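Local atomic coordinates of precorrin-3 methylase (Rhodobacter capsulatus, PDB entry 3NUT), a protein that probably transfers a methyl group from S-adenosyl-L-methionine to a precorrin intermediate on the pathway to adenosylcobalamin (vitamin B12). Residues Glu150-Glu153 with Lys154-His158. Numbering follows the deposited sequence.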
loop_
_atom_site.group_PDB
_atom_site.type_symbol
_atom_site.label_atom_id
_atom_site.label_comp_id
_atom_site.label_asym_id
_atom_site.label_seq_id
_atom_site.Cartn_x
_atom_site.Cartn_y
_atom_site.Cartn_z
ATOM N N GLU A 150 -3.562 5.711 -24.514
ATOM C CA GLU A 150 -4.819 6.405 -24.267
ATOM C C GLU A 150 -5.317 6.304 -22.812
ATOM O O GLU A 150 -5.642 7.324 -22.199
ATOM C CB GLU A 150 -5.862 5.850 -25.236
ATOM C CG GLU A 150 -7.105 6.694 -25.429
ATOM C CD GLU A 150 -8.269 5.861 -25.966
ATOM O OE1 GLU A 150 -8.687 6.087 -27.132
ATOM O OE2 GLU A 150 -8.745 4.962 -25.225
ATOM N N ILE A 151 -5.367 5.088 -22.261
ATOM C CA ILE A 151 -5.898 4.877 -20.907
ATOM C C ILE A 151 -4.994 5.430 -19.791
ATOM O O ILE A 151 -5.472 6.038 -18.824
ATOM C CB ILE A 151 -6.201 3.396 -20.630
ATOM C CG1 ILE A 151 -7.169 2.818 -21.683
ATOM C CG2 ILE A 151 -6.715 3.206 -19.171
ATOM C CD1 ILE A 151 -8.631 3.313 -21.590
ATOM N N LEU A 152 -3.695 5.204 -19.923
ATOM C CA LEU A 152 -2.704 5.791 -19.022
ATOM C C LEU A 152 -2.848 7.322 -18.914
ATOM O O LEU A 152 -2.703 7.913 -17.824
ATOM C CB LEU A 152 -1.294 5.419 -19.496
ATOM C CG LEU A 152 -0.140 5.974 -18.674
ATOM C CD1 LEU A 152 -0.340 5.634 -17.196
ATOM C CD2 LEU A 152 1.220 5.475 -19.189
ATOM N N GLU A 153 -3.140 7.954 -20.051
ATOM C CA GLU A 153 -3.305 9.401 -20.117
ATOM C C GLU A 153 -4.575 9.812 -19.360
ATOM O O GLU A 153 -4.547 10.740 -18.543
ATOM C CB GLU A 153 -3.326 9.871 -21.581
ATOM C CG GLU A 153 -3.114 11.385 -21.764
ATOM C CD GLU A 153 -3.558 11.912 -23.134
ATOM O OE1 GLU A 153 -3.261 13.101 -23.409
ATOM O OE2 GLU A 153 -4.209 11.168 -23.920
ATOM N N LYS A 154 -5.674 9.104 -19.609
ATOM C CA LYS A 154 -6.918 9.344 -18.874
ATOM C C LYS A 154 -6.682 9.221 -17.351
ATOM O O LYS A 154 -7.270 9.972 -16.554
ATOM C CB LYS A 154 -8.025 8.395 -19.361
ATOM C CG LYS A 154 -9.318 8.390 -18.515
ATOM C CD LYS A 154 -10.351 7.371 -19.011
ATOM C CE LYS A 154 -9.957 5.936 -18.648
ATOM N NZ LYS A 154 -11.063 4.949 -18.967
ATOM N N ARG A 155 -5.800 8.298 -16.960
ATOM C CA ARG A 155 -5.514 8.070 -15.552
ATOM C C ARG A 155 -4.678 9.225 -15.017
ATOM O O ARG A 155 -4.997 9.780 -13.962
ATOM C CB ARG A 155 -4.795 6.725 -15.314
ATOM C CG ARG A 155 -5.633 5.483 -15.604
ATOM C CD ARG A 155 -6.438 5.019 -14.389
ATOM N NE ARG A 155 -7.448 3.996 -14.681
ATOM C CZ ARG A 155 -7.173 2.762 -15.119
ATOM N NH1 ARG A 155 -5.901 2.399 -15.346
ATOM N NH2 ARG A 155 -8.171 1.884 -15.327
ATOM N N LEU A 156 -3.623 9.585 -15.745
ATOM C CA LEU A 156 -2.748 10.671 -15.299
ATOM C C LEU A 156 -3.512 11.957 -15.054
ATOM O O LEU A 156 -3.459 12.495 -13.968
ATOM C CB LEU A 156 -1.629 10.940 -16.292
ATOM C CG LEU A 156 -0.284 10.224 -16.214
ATOM C CD1 LEU A 156 0.035 9.662 -14.812
ATOM C CD2 LEU A 156 -0.238 9.158 -17.254
ATOM N N ARG A 157 -4.256 12.421 -16.056
ATOM C CA ARG A 157 -4.979 13.708 -15.959
ATOM C C ARG A 157 -6.024 13.757 -14.849
ATOM O O ARG A 157 -6.176 14.793 -14.187
ATOM C CB ARG A 157 -5.596 14.124 -17.307
ATOM C CG ARG A 157 -4.570 14.250 -18.430
ATOM C CD ARG A 157 -5.190 14.834 -19.698
ATOM N NE ARG A 157 -4.167 15.026 -20.716
ATOM C CZ ARG A 157 -3.387 16.096 -20.795
ATOM N NH1 ARG A 157 -3.534 17.082 -19.924
ATOM N NH2 ARG A 157 -2.462 16.177 -21.744
ATOM N N HIS A 158 -6.729 12.651 -14.627
ATOM C CA HIS A 158 -7.674 12.618 -13.520
ATOM C C HIS A 158 -7.054 12.595 -12.108
ATOM O O HIS A 158 -7.652 13.096 -11.149
ATOM C CB HIS A 158 -8.656 11.488 -13.712
ATOM C CG HIS A 158 -9.677 11.785 -14.752
ATOM N ND1 HIS A 158 -10.757 12.606 -14.512
ATOM C CD2 HIS A 158 -9.765 11.411 -16.048
ATOM C CE1 HIS A 158 -11.478 12.712 -15.613
ATOM N NE2 HIS A 158 -10.898 11.993 -16.559
#
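L152 and L156, one turn apart, lie on the side of helix 149-161 that faces the sheet, the buried part of this contact. The branch carbon CG of L152 lies 3.5 Å from CD2 of L156, and the two side chains meet at a slant, though the placement of that methyl is uncertain and the exact fit doubtful. The i to i+4 backbone bonds of K154, R155 and R157 link the two segments; the straightest, R157 N to E153 O, measures 3.0 Å with an N-H...O angle of 177°.

The solvent side is looser: exposed E150 keeps OE2 6.7 Å from NZ of K154, with no contact between the charges. E153, with CG anti to its own nitrogen (chi1 -164°) and extended beyond, runs alongside R157. Its OE1 comes at the guanidinium edge, near its plane, in a long, weak hydrogen bond to NE (3.4 Å, 161°) within an i to i+4 salt bridge. With an alanine here, NE of R157 is likely to lose its acidic mate, leaving the arginine to its salt bridges with E189 and E190. On a different flank, CG2 of I151 sits over one guanidinium face of R155, 4.0 Å from NH1. R155 directs NH1 into a salt bridge with D136 of the second subunit, where H158 also meets its counterpart.

The helix is the crossover of a beta-alpha-beta unit between strands 137-141 and 165-169: L152 and L156 rest on I140 of the first strand, and L156 also touches V183 of helix 179-190, against whose I186 both E153 and R157 pack.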